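Local coordinates for acyl-CoA dehydrogenase (Mycobacterium thermoresistibile, PDB 3NF4), which probably catalyses the FAD-dependent alpha,beta-dehydrogenation of acyl-CoA thioesters, at residues A[91-96]-A[213-218]; A[9-14]-A[302-307]; A[68-73]-A[119-124]; A[156-161]-A[190-195]. All coordinates share one frame; numbering follows the deposited sequence.

Contact 1: residues A[91-96]-A[213-218]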
loop_
_atom_site.group_PDB
_atom_site.type_symbol
_atom_site.label_atom_id
_atom_site.label_comp_id
_atom_site.label_asym_id
_atom_site.label_seq_id
_atom_site.Cartn_x
_atom_site.Cartn_y
_atom_site.Cartn_z
ATOM N N TRP A 91 -22.443 -15.051 -10.994
ATOM C CA TRP A 91 -21.966 -16.335 -10.435
ATOM C C TRP A 91 -20.523 -16.614 -10.798
ATOM O O TRP A 91 -20.272 -17.163 -11.885
ATOM C CB TRP A 91 -22.831 -17.503 -10.949
ATOM C CG TRP A 91 -22.812 -18.757 -10.082
ATOM C CD1 TRP A 91 -21.833 -19.152 -9.192
ATOM C CD2 TRP A 91 -23.813 -19.796 -10.056
ATOM N NE1 TRP A 91 -22.190 -20.340 -8.593
ATOM C CE2 TRP A 91 -23.386 -20.765 -9.113
ATOM C CE3 TRP A 91 -25.029 -19.993 -10.728
ATOM C CZ2 TRP A 91 -24.138 -21.911 -8.824
ATOM C CZ3 TRP A 91 -25.773 -21.135 -10.451
ATOM C CH2 TRP A 91 -25.330 -22.080 -9.506
ATOM N N ALA A 92 -19.593 -16.289 -9.887
ATOM C CA ALA A 92 -18.147 -16.379 -10.200
ATOM C C ALA A 92 -17.699 -17.791 -10.570
ATOM O O ALA A 92 -16.950 -17.980 -11.532
ATOM C CB ALA A 92 -17.262 -15.831 -9.033
ATOM N N SER A 93 -18.143 -18.779 -9.801
ATOM C CA SER A 93 -17.785 -20.172 -10.073
ATOM C C SER A 93 -18.177 -20.658 -11.476
ATOM O O SER A 93 -17.424 -21.356 -12.112
ATOM C CB SER A 93 -18.349 -21.091 -8.992
ATOM O OG SER A 93 -18.026 -22.429 -9.300
ATOM N N VAL A 94 -19.339 -20.235 -11.969
ATOM C CA VAL A 94 -19.796 -20.580 -13.304
ATOM C C VAL A 94 -18.944 -19.931 -14.408
ATOM O O VAL A 94 -18.639 -20.560 -15.451
ATOM C CB VAL A 94 -21.306 -20.227 -13.466
ATOM C CG1 VAL A 94 -21.735 -20.207 -14.947
ATOM C CG2 VAL A 94 -22.173 -21.226 -12.654
ATOM N N ALA A 95 -18.546 -18.682 -14.193
ATOM C CA ALA A 95 -17.800 -17.971 -15.205
ATOM C C ALA A 95 -16.373 -18.506 -15.319
ATOM O O ALA A 95 -15.818 -18.598 -16.423
ATOM C CB ALA A 95 -17.818 -16.493 -14.915
ATOM N N VAL A 96 -15.766 -18.844 -14.172
ATOM C CA VAL A 96 -14.503 -19.589 -14.182
ATOM C C VAL A 96 -14.636 -20.830 -15.112
ATOM O O VAL A 96 -13.809 -21.043 -16.006
ATOM C CB VAL A 96 -13.984 -19.935 -12.725
ATOM C CG1 VAL A 96 -12.810 -20.887 -12.762
ATOM C CG2 VAL A 96 -13.542 -18.671 -11.983
ATOM N N HIS A 213 -17.798 -23.000 -4.567
ATOM C CA HIS A 213 -18.105 -24.406 -4.256
ATOM C C HIS A 213 -18.822 -25.191 -5.354
ATOM O O HIS A 213 -18.645 -26.417 -5.425
ATOM C CB HIS A 213 -18.974 -24.510 -3.001
ATOM C CG HIS A 213 -18.385 -23.871 -1.779
ATOM N ND1 HIS A 213 -17.251 -24.352 -1.157
ATOM C CD2 HIS A 213 -18.813 -22.832 -1.027
ATOM C CE1 HIS A 213 -16.987 -23.617 -0.089
ATOM N NE2 HIS A 213 -17.923 -22.688 0.014
ATOM N N ALA A 214 -19.631 -24.513 -6.183
ATOM C CA ALA A 214 -20.619 -25.182 -7.035
ATOM C C ALA A 214 -20.070 -26.160 -8.093
ATOM O O ALA A 214 -20.544 -27.285 -8.198
ATOM C CB ALA A 214 -21.514 -24.163 -7.689
ATOM N N VAL A 215 -19.130 -25.697 -8.911
ATOM C CA VAL A 215 -18.458 -26.528 -9.899
ATOM C C VAL A 215 -17.292 -27.199 -9.135
ATOM O O VAL A 215 -16.476 -26.492 -8.541
ATOM C CB VAL A 215 -17.881 -25.647 -11.036
ATOM C CG1 VAL A 215 -17.117 -26.474 -12.043
ATOM C CG2 VAL A 215 -18.975 -24.854 -11.742
ATOM N N PRO A 216 -17.197 -28.547 -9.172
ATOM C CA PRO A 216 -16.192 -29.213 -8.332
ATOM C C PRO A 216 -14.758 -29.143 -8.893
ATOM O O PRO A 216 -14.561 -29.056 -10.102
ATOM C CB PRO A 216 -16.688 -30.670 -8.288
ATOM C CG PRO A 216 -17.420 -30.867 -9.610
ATOM C CD PRO A 216 -17.835 -29.484 -10.122
ATOM N N THR A 217 -13.783 -29.197 -7.992
ATOM C CA THR A 217 -12.368 -29.280 -8.317
ATOM C C THR A 217 -11.844 -30.633 -7.789
ATOM O O THR A 217 -11.927 -30.909 -6.593
ATOM C CB THR A 217 -11.598 -28.079 -7.644
ATOM O OG1 THR A 217 -12.171 -26.826 -8.070
ATOM C CG2 THR A 217 -10.111 -28.096 -7.994
ATOM N N THR A 218 -11.309 -31.483 -8.660
ATOM C CA THR A 218 -10.920 -32.854 -8.231
ATOM C C THR A 218 -9.565 -33.318 -8.775
ATOM O O THR A 218 -9.053 -32.758 -9.756
ATOM C CB THR A 218 -11.984 -33.954 -8.633
ATOM O OG1 THR A 218 -11.811 -34.331 -10.014
ATOM C CG2 THR A 218 -13.457 -33.502 -8.376
HETATM O O HOH W 1 -15.836 -23.880 -8.575
#
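S93 and V215 supply the polar part of this contact, and W91 and A214 the apolar part. The S93 hydroxyl works in both directions. It donates to a water 2.7 Å from OG, and that water in turn donates to V215 O, also 2.7 Å away. OG also accepts a weak bond from V215 N, 3.5 Å long but nearly straight at 165°. The torsion chi1 of 178° sets OG anti to the backbone N of S93 and carries it out from the first turn of helix 92-104 to the loop, where V215 CG2 packs against it at 3.6 Å. The apolar half is a single methyl: A214 CB lies 3.6 Å from CZ2 of W91, the N-cap residue, and approaches the indole obliquely. V94 CG2 covers one face of the same indole, 3.4 Å above its plane. E43, outside the two segments, ties them together: OE2 accepts from W91 NE1 and from A214 N, while OE1 takes H213 N. With the water and E43 satisfying buried polar groups, this chemistry implies a closely fitted joint between the helical N-terminal domain and the middle domain, just before T217, which touches the FAD.

Contact 2: residues A[9-14]-A[302-307]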
loop_
_atom_site.group_PDB
_atom_site.type_symbol
_atom_site.label_atom_id
_atom_site.label_comp_id
_atom_site.label_asym_id
_atom_site.label_seq_id
_atom_site.Cartn_x
_atom_site.Cartn_y
_atom_site.Cartn_z
ATOM N N MET A 9 -27.217 1.979 -12.409
ATOM C CA MET A 9 -26.889 0.605 -11.906
ATOM C C MET A 9 -26.801 -0.410 -13.056
ATOM O O MET A 9 -27.535 -1.419 -13.082
ATOM C CB MET A 9 -27.901 0.143 -10.841
ATOM N N ALA A 10 -25.915 -0.110 -14.008
ATOM C CA ALA A 10 -25.496 -1.016 -15.092
ATOM C C ALA A 10 -24.288 -0.369 -15.783
ATOM O O ALA A 10 -24.302 0.827 -16.029
ATOM C CB ALA A 10 -26.623 -1.264 -16.086
ATOM N N VAL A 11 -23.256 -1.159 -16.083
ATOM C CA VAL A 11 -21.981 -0.642 -16.597
ATOM C C VAL A 11 -22.106 -0.044 -18.019
ATOM O O VAL A 11 -22.584 -0.702 -18.950
ATOM C CB VAL A 11 -20.869 -1.739 -16.545
ATOM C CG1 VAL A 11 -19.552 -1.222 -17.080
ATOM C CG2 VAL A 11 -20.674 -2.257 -15.129
ATOM N N ASP A 12 -21.668 1.202 -18.170
ATOM C CA ASP A 12 -21.641 1.896 -19.471
ATOM C C ASP A 12 -20.433 1.398 -20.289
ATOM O O ASP A 12 -19.281 1.765 -20.009
ATOM C CB ASP A 12 -21.570 3.419 -19.244
ATOM C CG ASP A 12 -21.765 4.228 -20.523
ATOM O OD1 ASP A 12 -22.077 3.649 -21.595
ATOM O OD2 ASP A 12 -21.620 5.471 -20.461
ATOM N N ARG A 13 -20.695 0.566 -21.297
ATOM C CA ARG A 13 -19.621 -0.146 -22.000
ATOM C C ARG A 13 -19.186 0.455 -23.347
ATOM O O ARG A 13 -20.012 0.909 -24.132
ATOM C CB ARG A 13 -20.000 -1.635 -22.179
ATOM C CG ARG A 13 -20.141 -2.411 -20.857
ATOM C CD ARG A 13 -20.048 -3.919 -21.031
ATOM N NE ARG A 13 -20.248 -4.617 -19.758
ATOM C CZ ARG A 13 -19.281 -4.856 -18.862
ATOM N NH1 ARG A 13 -18.016 -4.480 -19.095
ATOM N NH2 ARG A 13 -19.579 -5.475 -17.720
ATOM N N LEU A 14 -17.890 0.419 -23.627
ATOM C CA LEU A 14 -17.399 0.764 -24.961
ATOM C C LEU A 14 -17.346 -0.483 -25.866
ATOM O O LEU A 14 -16.556 -1.408 -25.623
ATOM C CB LEU A 14 -16.019 1.422 -24.879
ATOM C CG LEU A 14 -15.878 2.882 -24.453
ATOM C CD1 LEU A 14 -14.453 3.133 -23.918
ATOM C CD2 LEU A 14 -16.145 3.809 -25.602
ATOM N N THR A 302 -10.116 0.994 -13.447
ATOM C CA THR A 302 -8.741 0.741 -13.823
ATOM C C THR A 302 -8.497 -0.738 -14.264
ATOM O O THR A 302 -7.805 -0.990 -15.250
ATOM C CB THR A 302 -7.856 1.100 -12.624
ATOM O OG1 THR A 302 -7.833 2.529 -12.497
ATOM C CG2 THR A 302 -6.453 0.608 -12.810
ATOM N N ALA A 303 -9.073 -1.698 -13.552
ATOM C CA ALA A 303 -8.937 -3.110 -13.936
ATOM C C ALA A 303 -9.647 -3.410 -15.274
ATOM O O ALA A 303 -9.106 -4.132 -16.112
ATOM C CB ALA A 303 -9.446 -4.006 -12.813
ATOM N N ARG A 304 -10.843 -2.837 -15.481
ATOM C CA ARG A 304 -11.574 -3.017 -16.745
ATOM C C ARG A 304 -10.783 -2.459 -17.948
ATOM O O ARG A 304 -10.602 -3.162 -18.952
ATOM C CB ARG A 304 -12.961 -2.356 -16.681
ATOM C CG ARG A 304 -13.823 -2.530 -17.964
ATOM C CD ARG A 304 -15.324 -2.131 -17.829
ATOM N NE ARG A 304 -16.000 -2.801 -16.725
ATOM C CZ ARG A 304 -16.337 -2.218 -15.575
ATOM N NH1 ARG A 304 -16.074 -0.928 -15.374
ATOM N NH2 ARG A 304 -16.951 -2.925 -14.628
ATOM N N ALA A 305 -10.301 -1.216 -17.844
ATOM C CA ALA A 305 -9.508 -0.599 -18.928
ATOM C C ALA A 305 -8.206 -1.340 -19.278
ATOM O O ALA A 305 -7.816 -1.424 -20.441
ATOM C CB ALA A 305 -9.207 0.879 -18.619
ATOM N N THR A 306 -7.536 -1.861 -18.256
ATOM C CA THR A 306 -6.328 -2.654 -18.443
ATOM C C THR A 306 -6.580 -3.981 -19.214
ATOM O O THR A 306 -5.831 -4.292 -20.155
ATOM C CB THR A 306 -5.581 -2.877 -17.088
ATOM O OG1 THR A 306 -5.384 -1.606 -16.446
ATOM C CG2 THR A 306 -4.249 -3.475 -17.342
ATOM N N TYR A 307 -7.633 -4.729 -18.881
ATOM C CA TYR A 307 -7.851 -5.985 -19.637
ATOM C C TYR A 307 -8.272 -5.737 -21.100
ATOM O O TYR A 307 -7.900 -6.505 -22.008
ATOM C CB TYR A 307 -8.701 -7.070 -18.898
ATOM C CG TYR A 307 -10.223 -6.931 -18.914
ATOM C CD1 TYR A 307 -10.954 -7.206 -20.072
ATOM C CD2 TYR A 307 -10.925 -6.586 -17.767
ATOM C CE1 TYR A 307 -12.331 -7.084 -20.117
ATOM C CE2 TYR A 307 -12.339 -6.472 -17.779
ATOM C CZ TYR A 307 -13.035 -6.717 -18.975
ATOM O OH TYR A 307 -14.422 -6.612 -19.081
#
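V11 CG1 sits over the centre of the R304 guanidinium, 3.7 Å from CZ, and its second methyl, CG2, reaches NH2 of the same group at 3.8 Å. The two side chains come from opposite directions, and CG1 meets the flat group over one face. CG1 also lies 4.0 Å above the guanidinium plane of R13, whose NH1 comes within 3.5 Å of R304 NE. These two planes are turned 78° apart, and the R304 chain, bent at chi3 (-54°), crosses that of R13 at about a right angle. What brings the cations together is a carboxylate: E85 OE1 takes R13 NH1 and the Y307 hydroxyl, while E85 OE2 takes R304 NH2. The site thus joins the N-terminal loop 9-14 and helix 77-88 to helix 289-315 of the C-terminal domain, one of the two helical domains that flank the beta-rich middle domain in the acyl-CoA dehydrogenase fold. Farther out, E86 forms a salt bridge with R13 NE, and Q263 on helix 247-274 accepts from R304 NH2. At the subunit boundary, R318 of the third subunit forms a salt bridge with D12 OD1 and a hydrogen bond with R13 O.

Contact 3: residues A[68-73]-A[119-124]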
loop_
_atom_site.group_PDB
_atom_site.type_symbol
_atom_site.label_atom_id
_atom_site.label_comp_id
_atom_site.label_asym_id
_atom_site.label_seq_id
_atom_site.Cartn_x
_atom_site.Cartn_y
_atom_site.Cartn_z
ATOM N N GLU A 68 -16.286 -19.178 -36.895
ATOM C CA GLU A 68 -17.572 -19.682 -37.341
ATOM C C GLU A 68 -17.476 -20.936 -38.207
ATOM O O GLU A 68 -18.378 -21.754 -38.164
ATOM C CB GLU A 68 -18.349 -18.599 -38.087
ATOM C CG GLU A 68 -18.708 -17.387 -37.239
ATOM C CD GLU A 68 -19.459 -16.333 -38.035
ATOM O OE1 GLU A 68 -20.513 -16.677 -38.625
ATOM O OE2 GLU A 68 -18.998 -15.162 -38.069
ATOM N N GLU A 69 -16.390 -21.093 -38.970
ATOM C CA GLU A 69 -16.221 -22.265 -39.850
ATOM C C GLU A 69 -16.180 -23.575 -39.073
ATOM O O GLU A 69 -16.312 -24.658 -39.657
ATOM C CB GLU A 69 -14.965 -22.147 -40.724
ATOM C CG GLU A 69 -13.666 -22.583 -40.038
ATOM C CD GLU A 69 -12.430 -22.378 -40.906
ATOM O OE1 GLU A 69 -12.389 -22.902 -42.049
ATOM O OE2 GLU A 69 -11.492 -21.692 -40.427
ATOM N N TRP A 70 -15.987 -23.463 -37.757
ATOM C CA TRP A 70 -15.991 -24.620 -36.867
ATOM C C TRP A 70 -17.168 -24.608 -35.889
ATOM O O TRP A 70 -17.246 -25.471 -35.011
ATOM C CB TRP A 70 -14.663 -24.714 -36.099
ATOM C CG TRP A 70 -13.451 -24.908 -36.978
ATOM C CD1 TRP A 70 -12.385 -24.061 -37.112
ATOM C CD2 TRP A 70 -13.187 -26.023 -37.837
ATOM N NE1 TRP A 70 -11.473 -24.577 -37.995
ATOM C CE2 TRP A 70 -11.939 -25.783 -38.458
ATOM C CE3 TRP A 70 -13.887 -27.206 -38.146
ATOM C CZ2 TRP A 70 -11.374 -26.680 -39.379
ATOM C CZ3 TRP A 70 -13.323 -28.103 -39.058
ATOM C CH2 TRP A 70 -12.077 -27.830 -39.664
ATOM N N GLY A 71 -18.071 -23.633 -36.023
ATOM C CA GLY A 71 -19.219 -23.520 -35.109
ATOM C C GLY A 71 -19.189 -22.486 -33.976
ATOM O O GLY A 71 -20.151 -22.390 -33.199
ATOM N N GLY A 72 -18.110 -21.703 -33.867
ATOM C CA GLY A 72 -18.063 -20.613 -32.893
ATOM C C GLY A 72 -18.835 -19.382 -33.352
ATOM O O GLY A 72 -19.401 -19.366 -34.441
ATOM N N GLY A 73 -18.847 -18.337 -32.526
ATOM C CA GLY A 73 -19.550 -17.097 -32.858
ATOM C C GLY A 73 -18.693 -16.036 -33.538
ATOM O O GLY A 73 -19.200 -14.972 -33.921
ATOM N N ARG A 119 -13.190 -34.269 -37.013
ATOM C CA ARG A 119 -13.778 -35.204 -36.050
ATOM C C ARG A 119 -14.479 -34.529 -34.854
ATOM O O ARG A 119 -15.681 -34.763 -34.609
ATOM C CB ARG A 119 -12.714 -36.173 -35.513
ATOM C CG ARG A 119 -12.456 -37.402 -36.366
ATOM C CD ARG A 119 -11.406 -38.338 -35.737
ATOM N NE ARG A 119 -11.966 -39.199 -34.692
ATOM C CZ ARG A 119 -11.566 -40.449 -34.444
ATOM N NH1 ARG A 119 -10.605 -41.009 -35.174
ATOM N NH2 ARG A 119 -12.137 -41.150 -33.468
ATOM N N TRP A 120 -13.734 -33.687 -34.127
ATOM C CA TRP A 120 -14.114 -33.331 -32.748
ATOM C C TRP A 120 -14.555 -31.890 -32.448
ATOM O O TRP A 120 -15.365 -31.667 -31.532
ATOM C CB TRP A 120 -12.996 -33.742 -31.793
ATOM C CG TRP A 120 -12.838 -35.231 -31.631
ATOM C CD1 TRP A 120 -13.794 -36.125 -31.211
ATOM C CD2 TRP A 120 -11.645 -35.993 -31.845
ATOM N NE1 TRP A 120 -13.266 -37.393 -31.162
ATOM C CE2 TRP A 120 -11.948 -37.340 -31.541
ATOM C CE3 TRP A 120 -10.346 -35.668 -32.264
ATOM C CZ2 TRP A 120 -10.998 -38.360 -31.641
ATOM C CZ3 TRP A 120 -9.402 -36.680 -32.365
ATOM C CH2 TRP A 120 -9.733 -38.012 -32.057
ATOM N N LEU A 121 -14.024 -30.924 -33.198
ATOM C CA LEU A 121 -14.277 -29.503 -32.920
ATOM C C LEU A 121 -15.740 -29.081 -32.960
ATOM O O LEU A 121 -16.185 -28.356 -32.074
ATOM C CB LEU A 121 -13.419 -28.571 -33.793
ATOM C CG LEU A 121 -12.106 -28.018 -33.219
ATOM C CD1 LEU A 121 -11.570 -26.909 -34.103
ATOM C CD2 LEU A 121 -12.257 -27.495 -31.789
ATOM N N PRO A 122 -16.502 -29.540 -33.969
ATOM C CA PRO A 122 -17.897 -29.077 -34.022
ATOM C C PRO A 122 -18.750 -29.474 -32.818
ATOM O O PRO A 122 -19.608 -28.694 -32.407
ATOM C CB PRO A 122 -18.427 -29.690 -35.332
ATOM C CG PRO A 122 -17.199 -29.793 -36.204
ATOM C CD PRO A 122 -16.109 -30.219 -35.220
ATOM N N GLY A 123 -18.522 -30.664 -32.268
ATOM C CA GLY A 123 -19.199 -31.094 -31.040
ATOM C C GLY A 123 -18.805 -30.301 -29.789
ATOM O O GLY A 123 -19.640 -30.027 -28.925
ATOM N N MET A 124 -17.534 -29.927 -29.690
ATOM C CA MET A 124 -17.072 -29.105 -28.562
ATOM C C MET A 124 -17.756 -27.728 -28.534
ATOM O O MET A 124 -18.148 -27.246 -27.461
ATOM C CB MET A 124 -15.546 -28.974 -28.577
ATOM C CG MET A 124 -14.851 -30.315 -28.334
ATOM S SD MET A 124 -13.276 -30.471 -29.175
ATOM C CE MET A 124 -12.167 -29.582 -28.097
#
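W70 and L121 meet inside the helical N-terminal domain of the acyl-CoA dehydrogenase fold, where a short 3-10 turn, 68-70, in the loop ahead of helix 77-88 packs against the last turns of helix 114-124. The central interaction is a CH-pi contact. L121 CD1 stands over the five-membered ring of the W70 indole, 4.1 Å from its centroid and only 15° off the ring normal, with CG as its nearest ring atom. On the opposite face lies E69 CG, 3.5 Å above the indole plane, so the aromatic group is sandwiched between a leucine methyl and the aliphatic part of its own neighbour. The torsion chi1 of -62° places CG of W70 anti to the carbonyl carbon and turns the indole across the side of the helix. L109, on helix 106-111, touches both W70 and L121 and continues this apolar patch, and L125 adds to the packing on W70. The helix is kinked here: the nitrogens of P122 and G123 make no bond to the preceding turn, and a proline nitrogen has no hydrogen to give. The loop then turns at G71, with phi near 101°, a positive value that suits glycine. The carbonyl oxygen just before it, W70 O, rests 3.8 Å from P122 CA.

Contact 4: residues A[156-161]-A[190-195]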
loop_
_atom_site.group_PDB
_atom_site.type_symbol
_atom_site.label_atom_id
_atom_site.label_comp_id
_atom_site.label_asym_id
_atom_site.label_seq_id
_atom_site.Cartn_x
_atom_site.Cartn_y
_atom_site.Cartn_z
ATOM N N GLY A 156 0.502 -48.921 -31.778
ATOM C CA GLY A 156 -0.586 -48.019 -32.170
ATOM C C GLY A 156 -1.230 -47.211 -31.037
ATOM O O GLY A 156 -2.463 -47.078 -30.980
ATOM N N GLY A 157 -0.420 -46.678 -30.124
ATOM C CA GLY A 157 -0.983 -45.857 -29.047
ATOM C C GLY A 157 -0.055 -45.491 -27.916
ATOM O O GLY A 157 1.152 -45.351 -28.109
ATOM N N TYR A 158 -0.632 -45.322 -26.730
ATOM C CA TYR A 158 0.143 -45.045 -25.526
ATOM C C TYR A 158 -0.528 -45.680 -24.330
ATOM O O TYR A 158 -1.742 -45.906 -24.338
ATOM C CB TYR A 158 0.266 -43.533 -25.286
ATOM C CG TYR A 158 1.004 -42.769 -26.357
ATOM C CD1 TYR A 158 2.367 -42.515 -26.243
ATOM C CD2 TYR A 158 0.338 -42.298 -27.487
ATOM C CE1 TYR A 158 3.051 -41.816 -27.227
ATOM C CE2 TYR A 158 1.015 -41.603 -28.475
ATOM C CZ TYR A 158 2.370 -41.367 -28.336
ATOM O OH TYR A 158 3.042 -40.673 -29.310
ATOM N N VAL A 159 0.263 -45.965 -23.298
ATOM C CA VAL A 159 -0.300 -46.332 -21.999
ATOM C C VAL A 159 0.042 -45.287 -20.930
ATOM O O VAL A 159 1.211 -44.928 -20.742
ATOM C CB VAL A 159 0.034 -47.804 -21.574
ATOM C CG1 VAL A 159 1.469 -47.958 -21.081
ATOM C CG2 VAL A 159 -0.961 -48.292 -20.528
ATOM N N ILE A 160 -0.999 -44.786 -20.262
ATOM C CA ILE A 160 -0.869 -43.705 -19.274
ATOM C C ILE A 160 -0.943 -44.229 -17.824
ATOM O O ILE A 160 -1.963 -44.803 -17.415
ATOM C CB ILE A 160 -1.963 -42.618 -19.465
ATOM C CG1 ILE A 160 -2.065 -42.160 -20.922
ATOM C CG2 ILE A 160 -1.706 -41.411 -18.540
ATOM C CD1 ILE A 160 -3.414 -41.561 -21.255
ATOM N N ASN A 161 0.127 -44.023 -17.054
ATOM C CA ASN A 161 0.113 -44.323 -15.622
ATOM C C ASN A 161 0.484 -43.104 -14.759
ATOM O O ASN A 161 1.613 -42.596 -14.830
ATOM C CB ASN A 161 1.014 -45.523 -15.293
ATOM C CG ASN A 161 0.583 -46.808 -16.019
ATOM O OD1 ASN A 161 -0.392 -47.469 -15.632
ATOM N ND2 ASN A 161 1.311 -47.158 -17.084
ATOM N N SER A 190 4.008 -34.298 -23.972
ATOM C CA SER A 190 3.023 -34.348 -25.061
ATOM C C SER A 190 1.607 -34.059 -24.569
ATOM O O SER A 190 1.303 -34.257 -23.391
ATOM C CB SER A 190 3.051 -35.722 -25.775
ATOM O OG SER A 190 4.261 -35.940 -26.492
ATOM N N CYS A 191 0.758 -33.617 -25.498
ATOM C CA CYS A 191 -0.646 -33.288 -25.265
ATOM C C CYS A 191 -1.631 -34.365 -25.804
ATOM O O CYS A 191 -1.393 -34.951 -26.857
ATOM C CB CYS A 191 -0.930 -31.928 -25.902
ATOM S SG CYS A 191 -2.595 -31.281 -25.669
ATOM N N PHE A 192 -2.731 -34.603 -25.079
ATOM C CA PHE A 192 -3.722 -35.643 -25.407
ATOM C C PHE A 192 -5.165 -35.191 -25.234
ATOM O O PHE A 192 -5.498 -34.547 -24.238
ATOM C CB PHE A 192 -3.521 -36.887 -24.521
ATOM C CG PHE A 192 -2.275 -37.646 -24.819
ATOM C CD1 PHE A 192 -2.263 -38.618 -25.812
ATOM C CD2 PHE A 192 -1.108 -37.383 -24.121
ATOM C CE1 PHE A 192 -1.103 -39.313 -26.109
ATOM C CE2 PHE A 192 0.055 -38.070 -24.404
ATOM C CZ PHE A 192 0.060 -39.042 -25.402
ATOM N N LEU A 193 -6.028 -35.550 -26.182
ATOM C CA LEU A 193 -7.469 -35.352 -26.017
ATOM C C LEU A 193 -8.106 -36.640 -25.486
ATOM O O LEU A 193 -8.189 -37.656 -26.194
ATOM C CB LEU A 193 -8.134 -34.847 -27.305
ATOM C CG LEU A 193 -9.646 -34.568 -27.260
ATOM C CD1 LEU A 193 -9.980 -33.315 -26.464
ATOM C CD2 LEU A 193 -10.236 -34.446 -28.663
ATOM N N VAL A 194 -8.544 -36.582 -24.228
ATOM C CA VAL A 194 -9.016 -37.741 -23.462
ATOM C C VAL A 194 -10.533 -37.672 -23.305
ATOM O O VAL A 194 -11.038 -36.700 -22.753
ATOM C CB VAL A 194 -8.368 -37.773 -22.047
ATOM C CG1 VAL A 194 -8.933 -38.908 -21.195
ATOM C CG2 VAL A 194 -6.850 -37.861 -22.140
ATOM N N PRO A 195 -11.264 -38.701 -23.782
ATOM C CA PRO A 195 -12.719 -38.711 -23.625
ATOM C C PRO A 195 -13.135 -39.091 -22.203
ATOM O O PRO A 195 -12.349 -39.710 -21.471
ATOM C CB PRO A 195 -13.163 -39.796 -24.608
ATOM C CG PRO A 195 -12.013 -40.760 -24.621
ATOM C CD PRO A 195 -10.769 -39.921 -24.448
#
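F192 and Y158 meet between the two sheets of the beta-rich middle domain of the acyl-CoA dehydrogenase fold, packing strand 189-195 of the mixed sheet against strand 157-168 of the antiparallel one. The strands do not pair with each other; their closest alpha carbons, Y158 CA and F192 CA, are 10.2 Å apart, a spacing that side chains must bridge. Along 190-195, S190 comes first, its OG hydrogen-bonded to G237 N. C191 packs on F179 of the neighbouring strand 175-181. F192 then brings its side chain into the interior between the sheets. Its chi1 of -69° puts CG anti to the carbonyl carbon, and the ring drives its CE1-CZ edge at the face of Y158. This is a T-shaped stack, with centroids 5.2 Å apart and planes at 77°. L193 is directed elsewhere and touches F175. V194 has its beta carbon turned toward the other strand again, and it packs on L178, which I160 also touches; the same interior is thus filled from both sheets. P195 ends the strand beside R231. At the far end of its ring, the Y158 hydroxyl is hydrogen-bonded to R232 NH1 and to E236 OE2, which helps fix the ring that F192 strikes. The edge-to-face contact is closest where F192 CE1 lies 3.6 Å from Y158 CD2.

In the fold
Contacts 1 and 4 are buried, yet only contact 1 lies near the middle of the chain, its centre about 9 Å from that of the chain; the centre of contact 4 is about 24 Å away, enclosed within the middle domain. They reach the same antiparallel sheet through neighbouring strands, 217-228 and 157-168. Contacts 2 and 3 are partly buried. Chemistry follows place: a water and a hydroxyl mediate at the domain junction of contact 1, cations share a carboxylate near a subunit boundary in contact 2, and apolar and aromatic packing makes up contacts 3 and 4. These last two touch across domains, W120 CE3 lying 3.8 Å from L193 CD2, whereas contacts 2 and 4 lie on opposite sides of the chain's centre.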